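Local coordinates for protein aspartokinase 1, chloroplastic (Arabidopsis thaliana, PDB 2CDQ) that catalyses the ATP-dependent phosphorylation of L-aspartate to 4-phospho-L-aspartate, the first step of the aspartate-family amino acid pathway, and binds lysine and S-adenosylmethionine as allosteric effectors, at residues A[58-63]-A[210-215]; A[151-156]-A[166-171]; A[419-424]-A[464-469]; A[444-449]-A[472-477]. All coordinates share one frame; numbering follows the deposited sequence.

Overall arrangement
From the N terminus, residues 58-63 open contact 1, which closes 147 residues later when strand 209-219 settles beside strand 59-63. Contact 2 is nested inside that loop: helix 137-161 is followed by strand 166-169, which runs back antiparallel against it. The two touch, centres about 8 Å apart, because strand 166-169 also pairs with strand 209-219 in the kinase-domain sheet. Contacts 3 and 4 come later, in the ACT region across the chain's centre. Contact 3, opened by strand 420-427, closes at 464-469, which runs into helix 468-483; contact 4, opened at the end of helix 432-446, closes at 472-477. They cross and, centres about 11 Å apart, join an antiparallel sheet to both helices.

Contact 1 of 4, residues A[58-63]-A[210-215]; sequences SPVIVL and PIVTGF
Strands 59-63 and 210-213 run parallel, their short axes 28° apart and 4.7 Å at closest approach, with Ile61 beside Ile211 and Val62 beside Val212. Three backbone bonds join them: Ile61 N to Pro210 O, Val212 N to Ile61 O at 2.7 Å, and Leu63 N to Val212 O at 3.0 Å. On one face Ile61 and Ile211 lie side by side and point the same way, CD1 of Ile211 reaching CB of Ile61 at 3.6 Å. Further along that face, CG2 of Ile211 meets CD1 of Leu63 at 3.8 Å, and Phe155 of helix 137-161 packs on Leu63. Thr213 touches Glu148, which binds substrate, and its OG1 is bonded to Ala171 N. The pair belongs to the parallel core of the amino acid kinase fold, an alpha/beta sheet with helices on both faces; strand 29-33 adjoins strand 59-63 on its far side. On the other face Val60 crosses Pro210 at about a right angle, CG2 lying 3.7 Å from CG of the proline ring. The other methyl of Val60, CG1, is anti to the backbone N (chi1 165°) and meets CG2 of Val212 at 4.0 Å. Helix 232-244 packs here through Ile240, which touches both Val60 and Val62.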
loop_
_atom_site.group_PDB
_atom_site.type_symbol
_atom_site.label_atom_id
_atom_site.label_comp_id
_atom_site.label_asym_id
_atom_site.label_seq_id
_atom_site.Cartn_x
_atom_site.Cartn_y
_atom_site.Cartn_z
ATOM N N SER A 58 2.066 -33.860 -32.545
ATOM C CA SER A 58 3.167 -34.544 -31.853
ATOM C C SER A 58 3.533 -33.797 -30.571
ATOM O O SER A 58 4.286 -32.819 -30.617
ATOM C CB SER A 58 4.403 -34.659 -32.759
ATOM O OG SER A 58 4.177 -35.521 -33.862
ATOM N N PRO A 59 3.008 -34.254 -29.419
ATOM C CA PRO A 59 3.112 -33.474 -28.185
ATOM C C PRO A 59 4.311 -33.806 -27.299
ATOM O O PRO A 59 4.896 -34.887 -27.415
ATOM C CB PRO A 59 1.822 -33.839 -27.450
ATOM C CG PRO A 59 1.490 -35.246 -27.926
ATOM C CD PRO A 59 2.273 -35.515 -29.202
ATOM N N VAL A 60 4.670 -32.857 -26.437
ATOM C CA VAL A 60 5.541 -33.119 -25.290
ATOM C C VAL A 60 4.655 -33.076 -24.048
ATOM O O VAL A 60 3.910 -32.118 -23.851
ATOM C CB VAL A 60 6.694 -32.085 -25.169
ATOM C CG1 VAL A 60 7.349 -32.145 -23.788
ATOM C CG2 VAL A 60 7.742 -32.324 -26.245
ATOM N N ILE A 61 4.721 -34.116 -23.225
ATOM C CA ILE A 61 3.852 -34.204 -22.059
ATOM C C ILE A 61 4.592 -33.828 -20.779
ATOM O O ILE A 61 5.664 -34.360 -20.483
ATOM C CB ILE A 61 3.201 -35.603 -21.940
ATOM C CG1 ILE A 61 2.573 -36.031 -23.279
ATOM C CG2 ILE A 61 2.181 -35.643 -20.792
ATOM C CD1 ILE A 61 1.398 -35.155 -23.775
ATOM N N VAL A 62 4.013 -32.886 -20.042
ATOM C CA VAL A 62 4.542 -32.464 -18.753
ATOM C C VAL A 62 3.601 -32.966 -17.675
ATOM O O VAL A 62 2.424 -32.589 -17.645
ATOM C CB VAL A 62 4.669 -30.922 -18.658
ATOM C CG1 VAL A 62 5.171 -30.506 -17.281
ATOM C CG2 VAL A 62 5.611 -30.398 -19.719
ATOM N N LEU A 63 4.115 -33.817 -16.792
ATOM C CA LEU A 63 3.300 -34.379 -15.718
ATOM C C LEU A 63 3.687 -33.888 -14.336
ATOM O O LEU A 63 4.869 -33.792 -14.001
ATOM C CB LEU A 63 3.342 -35.909 -15.726
ATOM C CG LEU A 63 2.716 -36.682 -16.881
ATOM C CD1 LEU A 63 2.764 -38.150 -16.545
ATOM C CD2 LEU A 63 1.286 -36.240 -17.141
ATOM N N PRO A 210 7.749 -37.472 -25.581
ATOM C CA PRO A 210 8.469 -37.157 -24.344
ATOM C C PRO A 210 7.526 -36.940 -23.154
ATOM O O PRO A 210 6.521 -36.227 -23.273
ATOM C CB PRO A 210 9.221 -35.860 -24.689
ATOM C CG PRO A 210 9.176 -35.764 -26.188
ATOM C CD PRO A 210 7.872 -36.382 -26.565
ATOM N N ILE A 211 7.847 -37.575 -22.028
ATOM C CA ILE A 211 7.078 -37.433 -20.798
ATOM C C ILE A 211 8.004 -36.861 -19.731
ATOM O O ILE A 211 8.809 -37.588 -19.150
ATOM C CB ILE A 211 6.484 -38.792 -20.328
ATOM C CG1 ILE A 211 5.846 -39.565 -21.496
ATOM C CG2 ILE A 211 5.487 -38.592 -19.181
ATOM C CD1 ILE A 211 4.645 -38.893 -22.165
ATOM N N VAL A 212 7.884 -35.554 -19.486
ATOM C CA VAL A 212 8.821 -34.827 -18.619
ATOM C C VAL A 212 8.246 -34.498 -17.230
ATOM O O VAL A 212 7.093 -34.066 -17.104
ATOM C CB VAL A 212 9.313 -33.511 -19.287
ATOM C CG1 VAL A 212 10.606 -33.030 -18.637
ATOM C CG2 VAL A 212 9.528 -33.707 -20.784
ATOM N N THR A 213 9.071 -34.711 -16.201
ATOM C CA THR A 213 8.771 -34.309 -14.824
ATOM C C THR A 213 8.626 -32.790 -14.763
ATOM O O THR A 213 9.375 -32.068 -15.425
ATOM C CB THR A 213 9.898 -34.713 -13.869
ATOM O OG1 THR A 213 11.105 -34.064 -14.271
ATOM C CG2 THR A 213 10.107 -36.221 -13.872
ATOM N N GLY A 214 7.694 -32.308 -13.949
ATOM C CA GLY A 214 7.256 -30.929 -14.062
ATOM C C GLY A 214 7.850 -29.940 -13.083
ATOM O O GLY A 214 8.066 -28.770 -13.406
ATOM N N PHE A 215 8.122 -30.392 -11.877
ATOM C CA PHE A 215 8.366 -29.453 -10.792
ATOM C C PHE A 215 9.878 -29.290 -10.550
ATOM O O PHE A 215 10.298 -28.641 -9.594
ATOM C CB PHE A 215 7.599 -29.974 -9.564
ATOM C CG PHE A 215 7.477 -29.006 -8.429
ATOM C CD1 PHE A 215 7.637 -27.642 -8.610
ATOM C CD2 PHE A 215 7.158 -29.481 -7.160
ATOM C CE1 PHE A 215 7.512 -26.771 -7.534
ATOM C CE2 PHE A 215 7.024 -28.623 -6.088
ATOM C CZ PHE A 215 7.200 -27.266 -6.271
#

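Contact 2 of 4, residues A[151-156]-A[166-171]; sequences STRIFA and ARQYDA
The guanidinium of Arg153 has the amide nitrogen of Gln168 over one face and the carboxylate of Asp170 at its edge. NE2 of Gln168 sits 3.0 Å above the guanidinium plane, offset toward the rim, the amide and guanidinium planes being 39° apart. NE2 lies over the face without a hydrogen bond to the guanidinium, since both are donors. NH1 and NH2 each take one oxygen of Asp170, forming a salt bridge. NH2 reaches OD2 at 2.9 Å in a nearly straight bond within the guanidinium plane, although it meets OD2 from above the carboxylate plane. NH1 bonds to the syn lone pair of OD1 at 3.0 Å, less straight at 137°. OD1 also accepts NE2 of Gln168 at 3.1 Å, from above the carboxylate, so the amide is tied to the acid that holds the arginine. NH1 has a further acceptor in Cys149 O, a turn earlier in the helix.

Helix 137-161 and strand 166-169 run antiparallel, their short axes 7.8 Å apart, as successive elements of the alpha/beta kinase domain, the helix lying against the sheet. A bend at chi2 (82°) places CD of Gln168 between Arg153 and Thr152, whose side chain it crosses at about a right angle. OE1 of Gln168 comes within 3.0 Å of Thr152 OG1, whose hydroxyl is bonded to Glu148 O; Glu148 binds substrate. One turn on toward the C-terminal end of the helix the packing becomes apolar: Ala156 CB rests on Gln168 CB at 3.5 Å. On the strand's other face, Tyr169 packs against helix 191-205.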
loop_
_atom_site.group_PDB
_atom_site.type_symbol
_atom_site.label_atom_id
_atom_site.label_comp_id
_atom_site.label_asym_id
_atom_site.label_seq_id
_atom_site.Cartn_x
_atom_site.Cartn_y
_atom_site.Cartn_z
ATOM N N SER A 151 5.478 -40.586 -11.121
ATOM C CA SER A 151 4.394 -40.209 -12.014
ATOM C C SER A 151 4.728 -40.420 -13.490
ATOM O O SER A 151 4.050 -41.182 -14.180
ATOM C CB SER A 151 4.024 -38.755 -11.763
ATOM O OG SER A 151 3.004 -38.341 -12.646
ATOM N N THR A 152 5.774 -39.746 -13.963
ATOM C CA THR A 152 6.189 -39.842 -15.363
ATOM C C THR A 152 6.519 -41.270 -15.809
ATOM O O THR A 152 6.113 -41.681 -16.897
ATOM C CB THR A 152 7.385 -38.916 -15.683
ATOM O OG1 THR A 152 8.371 -39.008 -14.644
ATOM C CG2 THR A 152 6.915 -37.483 -15.813
ATOM N N ARG A 153 7.240 -42.013 -14.964
ATOM C CA ARG A 153 7.670 -43.385 -15.282
ATOM C C ARG A 153 6.510 -44.371 -15.454
ATOM O O ARG A 153 6.541 -45.226 -16.343
ATOM C CB ARG A 153 8.668 -43.904 -14.247
ATOM C CG ARG A 153 10.090 -43.468 -14.520
ATOM C CD ARG A 153 11.042 -43.866 -13.400
ATOM N NE ARG A 153 12.401 -43.406 -13.671
ATOM C CZ ARG A 153 12.825 -42.155 -13.503
ATOM N NH1 ARG A 153 12.009 -41.211 -13.052
ATOM N NH2 ARG A 153 14.079 -41.841 -13.783
ATOM N N ILE A 154 5.497 -44.248 -14.600
ATOM C CA ILE A 154 4.283 -45.041 -14.734
ATOM C C ILE A 154 3.621 -44.729 -16.076
ATOM O O ILE A 154 3.355 -45.636 -16.870
ATOM C CB ILE A 154 3.304 -44.807 -13.557
ATOM C CG1 ILE A 154 3.848 -45.464 -12.288
ATOM C CG2 ILE A 154 1.935 -45.363 -13.876
ATOM C CD1 ILE A 154 3.165 -45.041 -11.004
ATOM N N PHE A 155 3.393 -43.446 -16.342
ATOM C CA PHE A 155 2.688 -43.046 -17.553
ATOM C C PHE A 155 3.448 -43.429 -18.825
ATOM O O PHE A 155 2.847 -43.928 -19.782
ATOM C CB PHE A 155 2.363 -41.552 -17.534
ATOM C CG PHE A 155 1.313 -41.151 -18.526
ATOM C CD1 PHE A 155 -0.024 -41.488 -18.320
ATOM C CD2 PHE A 155 1.654 -40.435 -19.665
ATOM C CE1 PHE A 155 -1.004 -41.121 -19.241
ATOM C CE2 PHE A 155 0.680 -40.057 -20.590
ATOM C CZ PHE A 155 -0.651 -40.403 -20.378
ATOM N N ALA A 156 4.763 -43.213 -18.823
ATOM C CA ALA A 156 5.596 -43.533 -19.980
ATOM C C ALA A 156 5.525 -45.024 -20.307
ATOM O O ALA A 156 5.280 -45.404 -21.458
ATOM C CB ALA A 156 7.035 -43.104 -19.746
ATOM N N ALA A 166 7.045 -43.967 -26.357
ATOM C CA ALA A 166 7.214 -42.880 -25.392
ATOM C C ALA A 166 8.486 -43.024 -24.556
ATOM O O ALA A 166 8.910 -44.138 -24.230
ATOM C CB ALA A 166 5.994 -42.789 -24.490
ATOM N N ARG A 167 9.082 -41.882 -24.213
ATOM C CA ARG A 167 10.327 -41.829 -23.448
ATOM C C ARG A 167 10.153 -40.883 -22.269
ATOM O O ARG A 167 9.789 -39.718 -22.447
ATOM C CB ARG A 167 11.486 -41.379 -24.355
ATOM C CG ARG A 167 12.807 -41.064 -23.644
ATOM C CD ARG A 167 14.034 -41.381 -24.508
ATOM N NE ARG A 167 13.892 -40.986 -25.916
ATOM C CZ ARG A 167 13.822 -41.838 -26.943
ATOM N NH1 ARG A 167 13.884 -43.155 -26.741
ATOM N NH2 ARG A 167 13.690 -41.378 -28.182
ATOM N N GLN A 168 10.398 -41.388 -21.063
ATOM C CA GLN A 168 10.262 -40.567 -19.866
ATOM C C GLN A 168 11.532 -39.765 -19.644
ATOM O O GLN A 168 12.638 -40.265 -19.850
ATOM C CB GLN A 168 9.908 -41.416 -18.636
ATOM C CG GLN A 168 11.077 -41.841 -17.745
ATOM C CD GLN A 168 11.511 -40.758 -16.766
ATOM O OE1 GLN A 168 10.723 -39.894 -16.370
ATOM N NE2 GLN A 168 12.772 -40.803 -16.374
ATOM N N TYR A 169 11.363 -38.519 -19.223
ATOM C CA TYR A 169 12.487 -37.637 -18.988
ATOM C C TYR A 169 12.447 -37.058 -17.587
ATOM O O TYR A 169 11.441 -36.477 -17.175
ATOM C CB TYR A 169 12.467 -36.494 -19.993
ATOM C CG TYR A 169 12.876 -36.870 -21.396
ATOM C CD1 TYR A 169 11.943 -36.885 -22.435
ATOM C CD2 TYR A 169 14.203 -37.192 -21.693
ATOM C CE1 TYR A 169 12.323 -37.221 -23.734
ATOM C CE2 TYR A 169 14.592 -37.525 -22.984
ATOM C CZ TYR A 169 13.651 -37.538 -23.997
ATOM O OH TYR A 169 14.039 -37.869 -25.271
ATOM N N ASP A 170 13.542 -37.225 -16.855
ATOM C CA ASP A 170 13.755 -36.455 -15.646
ATOM C C ASP A 170 14.263 -35.083 -16.082
ATOM O O ASP A 170 15.282 -34.982 -16.772
ATOM C CB ASP A 170 14.754 -37.153 -14.722
ATOM C CG ASP A 170 14.161 -38.372 -14.026
ATOM O OD1 ASP A 170 12.941 -38.631 -14.202
ATOM O OD2 ASP A 170 14.912 -39.071 -13.293
ATOM N N ALA A 171 13.531 -34.037 -15.706
ATOM C CA ALA A 171 13.871 -32.663 -16.080
ATOM C C ALA A 171 15.305 -32.300 -15.707
ATOM O O ALA A 171 16.000 -31.635 -16.479
ATOM C CB ALA A 171 12.903 -31.684 -15.444
#

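Contact 3 of 4, residues A[419-424]-A[464-469]; sequences GRAIIS and FIVNEA
Ala421 O accepts the backbone N-H of Val466 at 2.7 Å, nearly straight. As a second, weaker contact, CA of Ile465 points its hydrogen at Ala421 O from 3.4 Å. In return Ala421 N bonds to Val466 O. Strands 420-424 and 464-467 run antiparallel, their short axes 140° apart, and Ile423 and Phe464 form the next hydrogen-bonded pair, with Phe464 N to Ile423 O at 2.8 Å. A further backbone bond, from Glu468 N to Gly419 O at 3.1 Å, ties the start of helix 468-483 to the corner before the strand.

On one face Ile422 and Ile465 lie side by side and point the same way, CD1 of Ile422 touching CG1 of Ile465 at 3.6 Å. Val341 and Met343 of strand 341-347 pack on this face, which thus joins the two four-stranded sheets; Ile422 also lies about 5 Å, side chain to side chain, from Asp373, which binds the allosteric lysine. The two strands are central neighbours in an antiparallel sheet of the ACT region, where helices cover the opposite face. There Ala421 CB meets CG1 of Val466 at 4.0 Å, Ala471 of helix 468-483 packs against both, and Phe464 meets the ring of Phe440.

At the sheet's end the side chains of Arg420 and Asn467 run alongside each other. OD1 of Asn467 lies over one guanidinium face, 3.3 Å from NH1 of Arg420, without a hydrogen bond; that NH1 bonds instead to Gln451 OE1. Glu468, bent at chi2 (71°), has OE2 against Ala421 CB, and OE2 is bonded to Asn340 N.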
loop_
_atom_site.group_PDB
_atom_site.type_symbol
_atom_site.label_atom_id
_atom_site.label_comp_id
_atom_site.label_asym_id
_atom_site.label_seq_id
_atom_site.Cartn_x
_atom_site.Cartn_y
_atom_site.Cartn_z
ATOM N N GLY A 419 -10.787 -13.395 9.928
ATOM C CA GLY A 419 -12.051 -13.716 9.279
ATOM C C GLY A 419 -12.584 -12.702 8.290
ATOM O O GLY A 419 -13.792 -12.476 8.233
ATOM N N ARG A 420 -11.684 -12.089 7.519
ATOM C CA ARG A 420 -12.071 -11.258 6.361
ATOM C C ARG A 420 -11.910 -12.047 5.060
ATOM O O ARG A 420 -11.480 -13.198 5.071
ATOM C CB ARG A 420 -11.255 -9.952 6.276
ATOM C CG ARG A 420 -11.061 -9.197 7.584
ATOM C CD ARG A 420 -12.341 -8.573 8.101
ATOM N NE ARG A 420 -12.459 -8.830 9.535
ATOM C CZ ARG A 420 -13.059 -8.033 10.414
ATOM N NH1 ARG A 420 -13.608 -6.891 10.031
ATOM N NH2 ARG A 420 -13.095 -8.383 11.690
ATOM N N ALA A 421 -12.250 -11.412 3.943
ATOM C CA ALA A 421 -12.120 -12.029 2.627
ATOM C C ALA A 421 -11.918 -10.947 1.582
ATOM O O ALA A 421 -12.382 -9.818 1.768
ATOM C CB ALA A 421 -13.357 -12.860 2.302
ATOM N N ILE A 422 -11.228 -11.295 0.493
ATOM C CA ILE A 422 -10.983 -10.370 -0.615
ATOM C C ILE A 422 -11.834 -10.748 -1.824
ATOM O O ILE A 422 -11.781 -11.885 -2.288
ATOM C CB ILE A 422 -9.505 -10.392 -1.093
ATOM C CG1 ILE A 422 -8.510 -10.594 0.067
ATOM C CG2 ILE A 422 -9.206 -9.165 -1.964
ATOM C CD1 ILE A 422 -7.767 -9.375 0.512
ATOM N N ILE A 423 -12.619 -9.802 -2.330
ATOM C CA ILE A 423 -13.222 -9.938 -3.656
ATOM C C ILE A 423 -12.386 -9.105 -4.619
ATOM O O ILE A 423 -12.212 -7.903 -4.422
ATOM C CB ILE A 423 -14.711 -9.480 -3.688
ATOM C CG1 ILE A 423 -15.575 -10.410 -2.835
ATOM C CG2 ILE A 423 -15.251 -9.410 -5.130
ATOM C CD1 ILE A 423 -16.890 -9.796 -2.409
ATOM N N SER A 424 -11.845 -9.751 -5.641
ATOM C CA SER A 424 -11.096 -9.044 -6.671
ATOM C C SER A 424 -11.926 -8.932 -7.938
ATOM O O SER A 424 -12.427 -9.933 -8.447
ATOM C CB SER A 424 -9.770 -9.747 -6.968
ATOM O OG SER A 424 -8.755 -9.346 -6.064
ATOM N N PHE A 464 -11.583 -5.547 -2.964
ATOM C CA PHE A 464 -12.360 -5.143 -1.791
ATOM C C PHE A 464 -12.114 -6.115 -0.660
ATOM O O PHE A 464 -12.156 -7.331 -0.862
ATOM C CB PHE A 464 -13.868 -5.183 -2.053
ATOM C CG PHE A 464 -14.302 -4.517 -3.313
ATOM C CD1 PHE A 464 -15.267 -5.118 -4.110
ATOM C CD2 PHE A 464 -13.769 -3.293 -3.700
ATOM C CE1 PHE A 464 -15.694 -4.515 -5.279
ATOM C CE2 PHE A 464 -14.184 -2.680 -4.871
ATOM C CZ PHE A 464 -15.148 -3.291 -5.665
ATOM N N ILE A 465 -11.897 -5.587 0.537
ATOM C CA ILE A 465 -11.884 -6.435 1.729
ATOM C C ILE A 465 -13.268 -6.441 2.383
ATOM O O ILE A 465 -13.843 -5.396 2.702
ATOM C CB ILE A 465 -10.754 -6.067 2.715
ATOM C CG1 ILE A 465 -9.426 -6.633 2.216
ATOM C CG2 ILE A 465 -11.047 -6.598 4.112
ATOM C CD1 ILE A 465 -8.849 -5.910 1.015
ATOM N N VAL A 466 -13.784 -7.645 2.565
ATOM C CA VAL A 466 -15.136 -7.858 3.001
ATOM C C VAL A 466 -15.074 -8.851 4.186
ATOM O O VAL A 466 -13.987 -9.340 4.522
ATOM C CB VAL A 466 -15.950 -8.356 1.782
ATOM C CG1 VAL A 466 -15.968 -9.881 1.693
ATOM C CG2 VAL A 466 -17.340 -7.756 1.765
ATOM N N ASN A 467 -16.199 -9.123 4.846
ATOM C CA ASN A 467 -16.212 -10.185 5.860
ATOM C C ASN A 467 -16.399 -11.575 5.252
ATOM O O ASN A 467 -17.208 -11.756 4.335
ATOM C CB ASN A 467 -17.279 -9.934 6.928
ATOM C CG ASN A 467 -16.939 -8.765 7.824
ATOM O OD1 ASN A 467 -15.792 -8.610 8.261
ATOM N ND2 ASN A 467 -17.932 -7.926 8.100
ATOM N N GLU A 468 -15.657 -12.554 5.769
ATOM C CA GLU A 468 -15.718 -13.928 5.255
ATOM C C GLU A 468 -17.149 -14.461 5.108
ATOM O O GLU A 468 -17.477 -15.091 4.103
ATOM C CB GLU A 468 -14.856 -14.873 6.106
ATOM C CG GLU A 468 -15.053 -16.369 5.830
ATOM C CD GLU A 468 -14.504 -16.853 4.485
ATOM O OE1 GLU A 468 -14.751 -18.037 4.155
ATOM O OE2 GLU A 468 -13.830 -16.080 3.761
ATOM N N ALA A 469 -17.992 -14.181 6.101
ATOM C CA ALA A 469 -19.366 -14.685 6.132
ATOM C C ALA A 469 -20.279 -14.128 5.030
ATOM O O ALA A 469 -21.237 -14.786 4.634
ATOM C CB ALA A 469 -19.984 -14.445 7.503
#

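Contact 4 of 4, residues A[444-449]-A[472-477]; sequences YTKGVN and EGCVQA
Lys446 reaches from the end of helix 432-446 across to helix 468-483. Its CB points toward that helix. CD then meets the methyl CB of Ala477 at 3.7 Å. A bend at chi3 (72°) sets CE 4.0 Å from Cys474 CA and 3.6 Å from Gly473 O. At the tip, NZ makes a weak hydrogen bond to Gly473 O at 3.5 Å. That carbonyl already accepts Ala477 N within its own helix. Just after Lys446 the chain leaves the helix at Gly447, whose positive phi (79°) closes a Schellman motif, and Val448 faces helix 468-483. Its CG2 lies 3.8 Å from SG of Cys474, with CG1 slightly farther off. Cys474 also packs on Leu443 and, through CB, on Ile423, within the apolar layer between sheet and helices of this ACT domain. Val448 O and Asn449 ND2 bond to Ser433 and Gln430 of the second subunit. Across the contact, the buried part is apolar, valine methyls against a thiol, while the exposed part is the lysine's aliphatic chain with one weak bond, consistent with little directional hold on the ammonium group.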
loop_
_atom_site.group_PDB
_atom_site.type_symbol
_atom_site.label_atom_id
_atom_site.label_comp_id
_atom_site.label_asym_id
_atom_site.label_seq_id
_atom_site.Cartn_x
_atom_site.Cartn_y
_atom_site.Cartn_z
ATOM N N TYR A 444 -24.310 -1.824 -1.979
ATOM C CA TYR A 444 -25.229 -0.946 -1.236
ATOM C C TYR A 444 -26.609 -1.586 -1.079
ATOM O O TYR A 444 -27.201 -1.540 0.005
ATOM C CB TYR A 444 -25.330 0.427 -1.915
ATOM C CG TYR A 444 -26.516 1.280 -1.497
ATOM C CD1 TYR A 444 -26.561 1.883 -0.241
ATOM C CD2 TYR A 444 -27.580 1.504 -2.374
ATOM C CE1 TYR A 444 -27.644 2.668 0.141
ATOM C CE2 TYR A 444 -28.668 2.287 -2.004
ATOM C CZ TYR A 444 -28.696 2.867 -0.745
ATOM O OH TYR A 444 -29.775 3.646 -0.366
ATOM N N THR A 445 -27.101 -2.187 -2.165
ATOM C CA THR A 445 -28.372 -2.926 -2.177
ATOM C C THR A 445 -28.407 -4.003 -1.080
ATOM O O THR A 445 -29.418 -4.174 -0.386
ATOM C CB THR A 445 -28.616 -3.563 -3.572
ATOM O OG1 THR A 445 -28.693 -2.526 -4.558
ATOM C CG2 THR A 445 -29.899 -4.383 -3.606
ATOM N N LYS A 446 -27.287 -4.704 -0.924
ATOM C CA LYS A 446 -27.156 -5.762 0.063
ATOM C C LYS A 446 -26.876 -5.217 1.456
ATOM O O LYS A 446 -26.982 -5.952 2.434
ATOM C CB LYS A 446 -26.039 -6.724 -0.338
ATOM C CG LYS A 446 -26.268 -7.462 -1.657
ATOM C CD LYS A 446 -25.101 -8.394 -1.982
ATOM C CE LYS A 446 -25.061 -9.617 -1.073
ATOM N NZ LYS A 446 -26.235 -10.500 -1.316
ATOM N N GLY A 447 -26.512 -3.941 1.553
ATOM C CA GLY A 447 -26.156 -3.344 2.840
ATOM C C GLY A 447 -24.745 -3.711 3.266
ATOM O O GLY A 447 -24.435 -3.759 4.460
ATOM N N VAL A 448 -23.888 -3.969 2.281
ATOM C CA VAL A 448 -22.499 -4.348 2.533
ATOM C C VAL A 448 -21.566 -3.160 2.344
ATOM O O VAL A 448 -21.627 -2.475 1.323
ATOM C CB VAL A 448 -22.048 -5.483 1.598
ATOM C CG1 VAL A 448 -20.609 -5.869 1.881
ATOM C CG2 VAL A 448 -22.963 -6.687 1.741
ATOM N N ASN A 449 -20.713 -2.921 3.339
ATOM C CA ASN A 449 -19.661 -1.913 3.243
ATOM C C ASN A 449 -18.286 -2.548 3.153
ATOM O O ASN A 449 -17.907 -3.350 4.004
ATOM C CB ASN A 449 -19.713 -0.940 4.422
ATOM C CG ASN A 449 -20.867 0.042 4.320
ATOM O OD1 ASN A 449 -21.350 0.357 3.226
ATOM N ND2 ASN A 449 -21.310 0.542 5.468
ATOM N N GLU A 472 -19.335 -14.894 -0.076
ATOM C CA GLU A 472 -19.911 -15.775 -1.087
ATOM C C GLU A 472 -21.194 -15.191 -1.695
ATOM O O GLU A 472 -21.363 -15.181 -2.916
ATOM C CB GLU A 472 -20.168 -17.150 -0.474
ATOM C CG GLU A 472 -20.140 -18.293 -1.452
ATOM C CD GLU A 472 -20.194 -19.640 -0.769
ATOM O OE1 GLU A 472 -20.754 -20.579 -1.371
ATOM O OE2 GLU A 472 -19.680 -19.769 0.363
ATOM N N GLY A 473 -22.080 -14.690 -0.838
ATOM C CA GLY A 473 -23.298 -14.015 -1.275
ATOM C C GLY A 473 -23.031 -12.757 -2.080
ATOM O O GLY A 473 -23.825 -12.394 -2.948
ATOM N N CYS A 474 -21.918 -12.086 -1.792
ATOM C CA CYS A 474 -21.519 -10.900 -2.551
ATOM C C CYS A 474 -21.045 -11.278 -3.946
ATOM O O CYS A 474 -21.427 -10.635 -4.925
ATOM C CB CYS A 474 -20.418 -10.121 -1.831
ATOM S SG CYS A 474 -20.976 -9.142 -0.432
ATOM N N VAL A 475 -20.214 -12.315 -4.032
ATOM C CA VAL A 475 -19.692 -12.786 -5.312
ATOM C C VAL A 475 -20.842 -13.155 -6.251
ATOM O O VAL A 475 -20.859 -12.753 -7.416
ATOM C CB VAL A 475 -18.711 -13.970 -5.137
ATOM C CG1 VAL A 475 -18.380 -14.593 -6.476
ATOM C CG2 VAL A 475 -17.434 -13.508 -4.455
ATOM N N GLN A 476 -21.811 -13.893 -5.724
ATOM C CA GLN A 476 -22.984 -14.295 -6.493
ATOM C C GLN A 476 -23.763 -13.086 -6.999
ATOM O O GLN A 476 -24.118 -13.026 -8.178
ATOM C CB GLN A 476 -23.888 -15.196 -5.654
ATOM C CG GLN A 476 -23.220 -16.493 -5.221
ATOM C CD GLN A 476 -24.062 -17.296 -4.252
ATOM O OE1 GLN A 476 -25.276 -17.102 -4.147
ATOM N NE2 GLN A 476 -23.420 -18.211 -3.538
ATOM N N ALA A 477 -24.015 -12.127 -6.110
ATOM C CA ALA A 477 -24.700 -10.890 -6.478
ATOM C C ALA A 477 -23.948 -10.129 -7.583
ATOM O O ALA A 477 -24.544 -9.722 -8.586
ATOM C CB ALA A 477 -24.895 -10.016 -5.258
#